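Local coordinates for reticulocyte binding protein (Streptococcus agalactiae COH1, PDB 3FAW) that probably hydrolyses the alpha-1,6 linkages of pullulan and related alpha-glucans as a pullulanase held at the streptococcal cell wall, at residues S83-D88 against L94-D99; Q120-K125 against Q495-K500; P534-G539 against N605-T610; K584-D589 against E595-R600. One frame throughout, in Å; residues are numbered along the deposited sequence.

Contact 1: residues S83-D88 against L94-D99; sequences SDITLD and LIIKGD
The flat carboxylate of Asp84, which stands across from Lys97, has Ile85 N above its plane, and its OD1 is also paired with Lys63. The backbone of Asp84 holds the other strand: Lys97 N reaches Asp84 O at 2.8 Å. Ser83 N bonds to Lys97 O, also at 2.8 Å, and with Ser83 and Asp84 both facing Lys97 the strand makes a classic beta bulge. Further along, Thr86 and Ile95 exchange two backbone bonds, Thr86 N to Ile95 O and Ile95 N to Thr86 O, both at 2.9 Å. On the face of Ile85, Leu87, Leu94 and Ile96, Leu94 has CG anti to the backbone N (chi1 -178°), and its CD1 is carried over toward 83-88. There it meets Ile85 CD1 at 3.8 Å and, tightly, Leu87 CD1 at 3.4 Å, the two leucines lying alongside each other. Ile66 of helix 64-69 packs on Ile85 and Leu94, and Leu67 on Ile85. The face of Thr86, Ile95 and Lys97 is more exposed, and Lys97 lays its CB against Asp84 O (3.4 Å) before its chain leads off past Thr86. Strands 79-88 and 93-98 thus form an antiparallel beta hairpin in the N-terminal sheet of the modelled chain.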
# COMPACT_ATOMS: atom_id res chain seq x y z
N SER A 83 41.27 27.21 7.51
CA SER A 83 41.77 27.02 8.88
C SER A 83 42.64 25.77 9.00
O SER A 83 43.69 25.81 9.64
CB SER A 83 40.61 26.96 9.87
OG SER A 83 39.96 28.21 9.97
N ASP A 84 42.20 24.68 8.39
CA ASP A 84 42.96 23.42 8.36
C ASP A 84 42.34 22.47 7.33
O ASP A 84 41.23 22.70 6.85
CB ASP A 84 42.95 22.76 9.75
CG ASP A 84 44.06 21.74 9.95
OD1 ASP A 84 44.90 21.56 9.04
OD2 ASP A 84 44.09 21.12 11.02
N ILE A 85 43.08 21.41 6.98
CA ILE A 85 42.55 20.33 6.14
C ILE A 85 42.89 18.96 6.71
O ILE A 85 43.87 18.80 7.45
CB ILE A 85 43.04 20.42 4.67
CG1 ILE A 85 44.55 20.17 4.57
CG2 ILE A 85 42.69 21.77 4.07
CD1 ILE A 85 45.06 20.15 3.15
N THR A 86 42.06 17.97 6.37
CA THR A 86 42.28 16.58 6.78
C THR A 86 42.14 15.69 5.54
O THR A 86 41.18 15.83 4.79
CB THR A 86 41.25 16.13 7.85
OG1 THR A 86 41.45 16.89 9.05
CG2 THR A 86 41.39 14.65 8.18
N LEU A 87 43.11 14.81 5.34
CA LEU A 87 43.12 13.90 4.19
C LEU A 87 42.52 12.54 4.55
O LEU A 87 42.98 11.88 5.49
CB LEU A 87 44.55 13.70 3.66
CG LEU A 87 45.15 14.79 2.77
CD1 LEU A 87 45.24 16.12 3.51
CD2 LEU A 87 46.52 14.37 2.26
N ASP A 88 41.49 12.14 3.82
CA ASP A 88 40.99 10.76 3.87
C ASP A 88 41.42 10.05 2.59
O ASP A 88 40.75 10.15 1.56
CB ASP A 88 39.46 10.75 4.03
CG ASP A 88 38.91 9.36 4.35
OD1 ASP A 88 39.59 8.35 4.05
OD2 ASP A 88 37.79 9.28 4.88
N LEU A 94 38.97 15.19 0.73
CA LEU A 94 39.69 16.16 1.55
C LEU A 94 38.67 16.97 2.33
O LEU A 94 37.79 17.61 1.75
CB LEU A 94 40.50 17.07 0.63
CG LEU A 94 41.39 18.14 1.27
CD1 LEU A 94 42.55 17.50 2.02
CD2 LEU A 94 41.89 19.09 0.20
N ILE A 95 38.76 16.94 3.66
CA ILE A 95 37.87 17.72 4.52
C ILE A 95 38.53 19.09 4.78
O ILE A 95 39.63 19.16 5.33
CB ILE A 95 37.54 17.00 5.84
CG1 ILE A 95 36.99 15.60 5.57
CG2 ILE A 95 36.54 17.81 6.66
CD1 ILE A 95 38.05 14.53 5.45
N ILE A 96 37.84 20.15 4.37
CA ILE A 96 38.37 21.51 4.42
C ILE A 96 37.65 22.30 5.51
O ILE A 96 36.41 22.38 5.50
CB ILE A 96 38.16 22.24 3.06
CG1 ILE A 96 38.68 21.38 1.90
CG2 ILE A 96 38.85 23.59 3.07
CD1 ILE A 96 38.19 21.83 0.53
N LYS A 97 38.42 22.89 6.43
CA LYS A 97 37.88 23.65 7.56
C LYS A 97 38.10 25.15 7.40
O LYS A 97 39.13 25.60 6.88
CB LYS A 97 38.52 23.20 8.88
CG LYS A 97 38.29 21.74 9.23
CD LYS A 97 38.99 21.38 10.53
CE LYS A 97 39.09 19.87 10.72
NZ LYS A 97 37.76 19.25 10.98
N GLY A 98 37.13 25.93 7.89
CA GLY A 98 37.16 27.39 7.82
C GLY A 98 35.80 27.96 8.18
O GLY A 98 34.92 27.22 8.60
N ASP A 99 35.63 29.27 8.02
CA ASP A 99 34.35 29.92 8.31
C ASP A 99 33.57 30.08 7.00
O ASP A 99 33.84 31.00 6.22
CB ASP A 99 34.57 31.28 8.99
CG ASP A 99 33.28 31.92 9.50
OD1 ASP A 99 32.18 31.58 9.00
OD2 ASP A 99 33.37 32.77 10.41

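Contact 2: residues Q120-K125 against Q495-K500; sequences QSWEFK and QGKPVK
Lys497 and Glu123 come at each other from opposite directions, and the tight part of the contact is where their ends meet. Lys497 NZ bonds to Glu123 OE2 at 2.8 Å, a salt bridge that uses the syn lone pair, so the ammonium group sits on the side of the other oxygen, 3.3 Å from Glu123 OE1. A bend at chi2 (93°) folds the Glu123 carboxylate back over one face of the Trp122 indole, where its CD lies 3.5 Å above the ring plane toward the rim. Lys497, extended beyond CG, brings NZ to 3.6 Å from Trp122 NE1. The looser side is bridged by a water in the plane of the indole: it accepts from Lys497 NZ at 3.2 Å and only weakly from Trp122 NE1. The CA atoms of Glu123 and Lys497 are 11.7 Å apart, so only the ends of the long side chains meet. The Trp122 ring also stacks with that of His431. Ser121 OG caps the helix by accepting from Phe124 N; the contact thus links this first turn of helix 122-129 to the loop between strands 482-485 and 513-516, the fifth and sixth strands of the TIM barrel.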
# COMPACT_ATOMS: atom_id res chain seq x y z
N GLN A 120 25.02 21.90 -1.23
CA GLN A 120 24.62 21.71 0.16
C GLN A 120 24.11 20.28 0.36
O GLN A 120 23.21 19.85 -0.36
CB GLN A 120 23.54 22.71 0.56
CG GLN A 120 24.04 24.14 0.65
CD GLN A 120 22.93 25.15 0.87
OE1 GLN A 120 21.81 24.97 0.39
NE2 GLN A 120 23.24 26.22 1.59
N SER A 121 24.69 19.56 1.32
CA SER A 121 24.22 18.20 1.64
C SER A 121 22.82 18.30 2.22
O SER A 121 22.45 19.33 2.77
CB SER A 121 25.16 17.50 2.63
OG SER A 121 25.02 18.02 3.95
N TRP A 122 22.03 17.23 2.10
CA TRP A 122 20.67 17.26 2.64
C TRP A 122 20.65 17.47 4.16
O TRP A 122 19.76 18.14 4.67
CB TRP A 122 19.85 16.02 2.22
CG TRP A 122 20.25 14.71 2.84
CD1 TRP A 122 21.05 13.75 2.28
CD2 TRP A 122 19.83 14.19 4.11
NE1 TRP A 122 21.17 12.68 3.13
CE2 TRP A 122 20.43 12.92 4.26
CE3 TRP A 122 19.01 14.68 5.14
CZ2 TRP A 122 20.24 12.13 5.40
CZ3 TRP A 122 18.83 13.89 6.27
CH2 TRP A 122 19.44 12.63 6.40
N GLU A 123 21.63 16.91 4.87
CA GLU A 123 21.76 17.14 6.32
C GLU A 123 21.99 18.62 6.64
O GLU A 123 21.42 19.15 7.60
CB GLU A 123 22.93 16.33 6.92
CG GLU A 123 22.75 14.81 6.88
CD GLU A 123 23.37 14.16 5.65
OE1 GLU A 123 23.56 14.85 4.62
OE2 GLU A 123 23.67 12.96 5.72
N PHE A 124 22.82 19.27 5.84
CA PHE A 124 23.10 20.71 5.99
C PHE A 124 21.89 21.55 5.56
O PHE A 124 21.61 22.58 6.17
CB PHE A 124 24.34 21.09 5.17
CG PHE A 124 24.84 22.51 5.41
CD1 PHE A 124 25.05 22.98 6.69
CD2 PHE A 124 25.12 23.34 4.33
CE1 PHE A 124 25.51 24.28 6.91
CE2 PHE A 124 25.58 24.64 4.54
CZ PHE A 124 25.78 25.11 5.83
N LYS A 125 21.18 21.11 4.51
CA LYS A 125 19.93 21.76 4.09
C LYS A 125 18.87 21.70 5.20
O LYS A 125 18.13 22.67 5.39
CB LYS A 125 19.38 21.12 2.81
CG LYS A 125 20.16 21.48 1.55
CD LYS A 125 19.43 21.06 0.28
CE LYS A 125 20.15 21.59 -0.96
NZ LYS A 125 19.57 21.12 -2.24
N GLN A 495 22.98 6.43 -0.63
CA GLN A 495 24.17 5.61 -0.86
C GLN A 495 25.18 5.78 0.28
O GLN A 495 25.58 6.90 0.61
CB GLN A 495 24.84 5.95 -2.20
CG GLN A 495 25.97 4.98 -2.56
CD GLN A 495 26.75 5.37 -3.81
OE1 GLN A 495 26.23 6.33 -4.57
NE2 GLN A 495 27.81 4.80 -4.09
N GLY A 496 25.59 4.66 0.87
CA GLY A 496 26.59 4.66 1.94
C GLY A 496 26.10 5.18 3.28
O GLY A 496 26.91 5.46 4.17
N LYS A 497 24.79 5.31 3.45
CA LYS A 497 24.20 5.80 4.69
C LYS A 497 23.15 4.80 5.21
O LYS A 497 21.95 5.03 5.05
CB LYS A 497 23.60 7.19 4.48
CG LYS A 497 24.66 8.26 4.22
CD LYS A 497 24.05 9.63 3.94
CE LYS A 497 25.14 10.70 3.89
NZ LYS A 497 24.67 11.98 3.30
N PRO A 498 23.61 3.70 5.82
CA PRO A 498 22.69 2.64 6.26
C PRO A 498 21.73 3.11 7.34
O PRO A 498 22.11 3.90 8.21
CB PRO A 498 23.62 1.55 6.81
CG PRO A 498 24.97 1.89 6.33
CD PRO A 498 25.00 3.37 6.16
N VAL A 499 20.49 2.63 7.28
CA VAL A 499 19.46 2.96 8.26
C VAL A 499 18.59 1.73 8.49
O VAL A 499 18.48 0.88 7.61
CB VAL A 499 18.60 4.16 7.77
CG1 VAL A 499 17.38 4.35 8.64
CG2 VAL A 499 19.44 5.43 7.74
N LYS A 500 18.00 1.63 9.68
CA LYS A 500 17.08 0.54 10.01
C LYS A 500 15.78 0.70 9.20
O LYS A 500 15.06 1.69 9.38
CB LYS A 500 16.77 0.55 11.51
CG LYS A 500 15.89 -0.59 11.99
CD LYS A 500 15.63 -0.44 13.48
CE LYS A 500 14.73 -1.51 14.03
NZ LYS A 500 14.22 -1.15 15.39
O HOH W 1 22.93 11.43 0.71

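Contact 3: residues P534-G539 against N605-T610; sequences PAFITG and NVMILT
A buried Met-aromatic contact between Met607 and Phe536 ties the loop 534-539 to the last turns of helix 590-609. Met607 SD touches one side of the ring, 3.7 Å from both Phe536 CD2 and Phe536 CE2. It stands 4.6 Å from the Phe536 ring centroid, 58° off the normal, so the sulfur approaches obliquely. The methionine chain runs out from the helix to SD and then turns at chi3 (-60°), which keeps CE close to the ring, 3.9 Å from Phe536 CD2. Ile537 is a neighbour of this methyl, although the modelled spacing between Met607 CE and Ile537 CG2 is too short to be trusted. Contact across the segments is therefore apolar, made by three buried side chains.

Each segment secures its own shape with a threonine. Thr538 OG1 accepts from Ala535 N at 2.7 Å, and Thr538 N returns a bond to Ala535 O, folding the loop into a compact turn that presents Phe536 and Ile537 together. Near the end of the helix Thr610 OG1 donates to Val606 O at 2.7 Å, from above the carbonyl plane, and has a second partner in Tyr739 OH. Leu524 of helix 518-525 touches both Phe536 and Met607, as does Val753 of strand 748-754, so the sulfur-ring pair is wedged between a helix that follows the sixth barrel strand and the C-terminal antiparallel sheet.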
# COMPACT_ATOMS: atom_id res chain seq x y z
N PRO A 534 2.73 -26.68 -6.55
CA PRO A 534 1.84 -27.31 -5.56
C PRO A 534 2.26 -27.06 -4.11
O PRO A 534 3.43 -27.19 -3.76
CB PRO A 534 1.94 -28.80 -5.90
CG PRO A 534 2.30 -28.83 -7.33
CD PRO A 534 3.18 -27.64 -7.56
N ALA A 535 1.28 -26.68 -3.28
CA ALA A 535 1.50 -26.39 -1.86
C ALA A 535 0.39 -27.06 -1.05
O ALA A 535 -0.24 -28.00 -1.54
CB ALA A 535 1.53 -24.88 -1.63
N PHE A 536 0.14 -26.60 0.18
CA PHE A 536 -0.74 -27.32 1.10
C PHE A 536 -2.14 -27.62 0.54
O PHE A 536 -2.60 -28.76 0.61
CB PHE A 536 -0.88 -26.59 2.44
CG PHE A 536 -1.47 -27.44 3.53
CD1 PHE A 536 -0.70 -28.40 4.18
CD2 PHE A 536 -2.80 -27.30 3.91
CE1 PHE A 536 -1.23 -29.19 5.19
CE2 PHE A 536 -3.35 -28.09 4.92
CZ PHE A 536 -2.57 -29.04 5.55
N ILE A 537 -2.82 -26.61 0.00
CA ILE A 537 -4.18 -26.79 -0.52
C ILE A 537 -4.22 -27.15 -2.02
O ILE A 537 -5.31 -27.26 -2.59
CB ILE A 537 -5.09 -25.56 -0.25
CG1 ILE A 537 -4.75 -24.38 -1.18
CG2 ILE A 537 -5.02 -25.16 1.22
CD1 ILE A 537 -5.52 -23.10 -0.87
N THR A 538 -3.06 -27.35 -2.64
CA THR A 538 -2.97 -27.66 -4.07
C THR A 538 -2.12 -28.91 -4.35
O THR A 538 -1.48 -29.02 -5.41
CB THR A 538 -2.41 -26.46 -4.87
OG1 THR A 538 -1.16 -26.04 -4.30
CG2 THR A 538 -3.40 -25.30 -4.86
N GLY A 539 -2.11 -29.85 -3.41
CA GLY A 539 -1.51 -31.17 -3.61
C GLY A 539 -0.02 -31.32 -3.36
O GLY A 539 0.56 -32.35 -3.70
N ASN A 605 -9.45 -20.47 2.80
CA ASN A 605 -10.17 -19.46 3.58
C ASN A 605 -10.39 -19.89 5.03
O ASN A 605 -10.33 -19.06 5.94
CB ASN A 605 -11.51 -19.11 2.92
CG ASN A 605 -11.35 -18.30 1.64
OD1 ASN A 605 -10.23 -18.00 1.20
ND2 ASN A 605 -12.48 -17.93 1.02
N VAL A 606 -10.63 -21.18 5.24
CA VAL A 606 -10.73 -21.72 6.60
C VAL A 606 -9.45 -21.46 7.38
O VAL A 606 -9.49 -20.98 8.52
CB VAL A 606 -11.00 -23.24 6.59
CG1 VAL A 606 -10.77 -23.83 7.97
CG2 VAL A 606 -12.42 -23.53 6.12
N MET A 607 -8.31 -21.77 6.77
CA MET A 607 -7.02 -21.67 7.44
C MET A 607 -6.65 -20.22 7.80
O MET A 607 -6.20 -19.95 8.91
CB MET A 607 -5.92 -22.34 6.61
CG MET A 607 -6.12 -23.85 6.49
SD MET A 607 -4.80 -24.74 5.68
CE MET A 607 -4.80 -23.95 4.07
N ILE A 608 -6.88 -19.29 6.87
CA ILE A 608 -6.63 -17.87 7.14
C ILE A 608 -7.52 -17.33 8.26
O ILE A 608 -7.06 -16.59 9.14
CB ILE A 608 -6.81 -16.99 5.87
CG1 ILE A 608 -5.71 -17.30 4.84
CG2 ILE A 608 -6.78 -15.49 6.22
CD1 ILE A 608 -4.27 -17.02 5.32
N LEU A 609 -8.80 -17.71 8.25
CA LEU A 609 -9.78 -17.16 9.18
C LEU A 609 -9.81 -17.85 10.56
O LEU A 609 -10.56 -17.42 11.44
CB LEU A 609 -11.16 -17.14 8.54
CG LEU A 609 -11.27 -16.09 7.43
CD1 LEU A 609 -12.48 -16.34 6.55
CD2 LEU A 609 -11.31 -14.67 8.02
N THR A 610 -9.00 -18.90 10.73
CA THR A 610 -8.81 -19.54 12.04
C THR A 610 -7.35 -19.44 12.53
O THR A 610 -6.98 -20.04 13.55
CB THR A 610 -9.27 -21.02 12.02
OG1 THR A 610 -8.58 -21.73 10.98
CG2 THR A 610 -10.76 -21.11 11.77

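Contact 4: residues K584-D589 against E595-R600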
# COMPACT_ATOMS: atom_id res chain seq x y z
N LYS A 584 -4.13 -23.29 -11.69
CA LYS A 584 -2.78 -23.40 -12.26
C LYS A 584 -1.95 -24.44 -11.52
O LYS A 584 -1.27 -25.25 -12.14
CB LYS A 584 -2.07 -22.04 -12.22
CG LYS A 584 -0.57 -22.09 -12.55
CD LYS A 584 -0.30 -22.59 -13.96
CE LYS A 584 1.20 -22.63 -14.25
NZ LYS A 584 1.48 -23.08 -15.65
N SER A 585 -2.01 -24.41 -10.19
CA SER A 585 -1.18 -25.27 -9.35
C SER A 585 -1.50 -26.76 -9.51
O SER A 585 -0.59 -27.59 -9.56
CB SER A 585 -1.29 -24.86 -7.88
OG SER A 585 -0.75 -23.56 -7.68
N ILE A 586 -2.79 -27.08 -9.60
CA ILE A 586 -3.23 -28.46 -9.86
C ILE A 586 -3.31 -28.79 -11.36
O ILE A 586 -3.52 -29.95 -11.73
CB ILE A 586 -4.62 -28.76 -9.21
CG1 ILE A 586 -5.75 -28.00 -9.91
CG2 ILE A 586 -4.59 -28.43 -7.72
CD1 ILE A 586 -7.11 -28.13 -9.22
N ASN A 587 -3.14 -27.77 -12.21
CA ASN A 587 -3.24 -27.91 -13.67
C ASN A 587 -4.57 -28.53 -14.12
O ASN A 587 -4.60 -29.60 -14.73
CB ASN A 587 -2.05 -28.71 -14.23
CG ASN A 587 -2.00 -28.69 -15.76
OD1 ASN A 587 -1.77 -29.72 -16.40
ND2 ASN A 587 -2.22 -27.52 -16.34
N LYS A 588 -5.67 -27.85 -13.82
CA LYS A 588 -7.00 -28.30 -14.24
C LYS A 588 -7.82 -27.16 -14.86
O LYS A 588 -7.67 -25.99 -14.50
CB LYS A 588 -7.74 -28.92 -13.05
CG LYS A 588 -7.13 -30.24 -12.59
CD LYS A 588 -7.98 -30.91 -11.52
CE LYS A 588 -7.46 -32.29 -11.18
NZ LYS A 588 -8.32 -33.00 -10.20
N ASP A 589 -8.67 -27.52 -15.82
CA ASP A 589 -9.53 -26.57 -16.51
C ASP A 589 -10.76 -26.31 -15.64
O ASP A 589 -11.48 -27.25 -15.31
CB ASP A 589 -9.96 -27.14 -17.87
CG ASP A 589 -10.60 -26.09 -18.78
OD1 ASP A 589 -11.01 -25.01 -18.30
OD2 ASP A 589 -10.70 -26.34 -20.00
N GLU A 595 -15.73 -27.29 -9.34
CA GLU A 595 -16.13 -27.77 -8.01
C GLU A 595 -14.92 -28.12 -7.13
O GLU A 595 -14.87 -27.75 -5.96
CB GLU A 595 -17.06 -28.97 -8.17
CG GLU A 595 -17.58 -29.60 -6.88
CD GLU A 595 -18.56 -28.72 -6.13
OE1 GLU A 595 -18.94 -27.65 -6.65
OE2 GLU A 595 -18.95 -29.12 -5.02
N ASP A 596 -13.95 -28.81 -7.71
CA ASP A 596 -12.74 -29.19 -6.98
C ASP A 596 -11.94 -27.95 -6.59
O ASP A 596 -11.48 -27.82 -5.45
CB ASP A 596 -11.87 -30.13 -7.82
CG ASP A 596 -10.69 -30.68 -7.05
OD1 ASP A 596 -10.91 -31.33 -6.01
OD2 ASP A 596 -9.54 -30.46 -7.48
N ILE A 597 -11.77 -27.03 -7.54
CA ILE A 597 -11.04 -25.79 -7.31
C ILE A 597 -11.63 -25.03 -6.12
O ILE A 597 -10.88 -24.56 -5.26
CB ILE A 597 -11.01 -24.90 -8.59
CG1 ILE A 597 -10.15 -25.56 -9.68
CG2 ILE A 597 -10.45 -23.52 -8.26
CD1 ILE A 597 -10.31 -24.94 -11.06
N HIS A 598 -12.95 -24.92 -6.06
CA HIS A 598 -13.62 -24.22 -4.95
C HIS A 598 -13.54 -24.98 -3.62
O HIS A 598 -13.46 -24.36 -2.57
CB HIS A 598 -15.08 -23.91 -5.30
CG HIS A 598 -15.24 -22.73 -6.21
ND1 HIS A 598 -14.91 -22.78 -7.55
CD2 HIS A 598 -15.69 -21.48 -5.98
CE1 HIS A 598 -15.15 -21.60 -8.10
NE2 HIS A 598 -15.63 -20.80 -7.17
N ARG A 599 -13.55 -26.31 -3.68
CA ARG A 599 -13.34 -27.11 -2.47
C ARG A 599 -11.98 -26.79 -1.85
O ARG A 599 -11.87 -26.59 -0.64
CB ARG A 599 -13.47 -28.61 -2.77
CG ARG A 599 -14.91 -29.08 -2.88
CD ARG A 599 -15.02 -30.55 -3.24
NE ARG A 599 -16.40 -30.91 -3.54
CZ ARG A 599 -16.82 -32.12 -3.92
NH1 ARG A 599 -15.95 -33.12 -4.07
NH2 ARG A 599 -18.10 -32.32 -4.17
N ARG A 600 -10.95 -26.69 -2.69
CA ARG A 600 -9.61 -26.29 -2.27
C ARG A 600 -9.54 -24.82 -1.83
O ARG A 600 -8.84 -24.50 -0.87
CB ARG A 600 -8.60 -26.55 -3.39
CG ARG A 600 -8.43 -28.03 -3.71
CD ARG A 600 -7.58 -28.23 -4.95
NE ARG A 600 -7.39 -29.65 -5.26
CZ ARG A 600 -6.52 -30.47 -4.66
NH1 ARG A 600 -5.74 -30.03 -3.69
NH2 ARG A 600 -6.44 -31.74 -5.03
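Helix 578-586 ends in a Schellman motif at Asn587 (phi 55°), and the chain reverses to start helix 590-609 from the N-cap Asp589, bringing Lys588 CA to 8.4 Å from Ile597 CA. This tight connection between two consecutive helices lies just before the last strand of the TIM barrel. Lys588 N to Ala583 O and a weak bond from Asn587 N to Lys584 O close the motif, while Asp589 OD1 accepts from Lys591 N.

Ile586 reaches the second helix with both branches. CG1 sits between the backbone N and the carbonyl carbon (chi1 70°), which sends CD1 toward the second helix, where it lies 4.0 Å from Ile597 CG1 and 3.8 Å from Asp596 OD2. The other branch, CG2, rests over one face of the Arg600 guanidinium group, 3.9 Å from Arg600 NE and toward the rim.

Asp596 gathers the charges. Lys588, its chain extended, crosses it at about a right angle, and Lys588 NZ makes a long salt bridge to Asp596 OD2 at 3.9 Å. Lys588 and Arg600 would probably favour the ionised carboxylate. Arg600 NH1 has its own partner in Ile537 O. Within the helix itself, Arg600 NE meets Asp596 OD2 at 3.2 Å with a nearly straight N-H (166°), in the guanidinium plane but from above the carboxylate plane.

In the fold
The four contacts fall into two groups on opposite sides of the chain's centre. Contacts 1 and 2, with centres about 20 Å apart, come first along the chain: a hairpin in the N-terminal sheet, then the helix that follows that sheet's last strand, 114-120, where it meets a barrel loop. Contacts 3 and 4 have centres about 13 Å apart, and about 63 and 69 Å from that of contact 1. Contact 3 opens at 534-539, contact 4 forms within the intervening chain, and helix 590-609 serves both, with a probable hydrogen bond joining them. Contact 2 thus touches the barrel from the N-terminal side of the chain, while contacts 3 and 4 involve helices late in the barrel, contact 3 beside the C-terminal sheet.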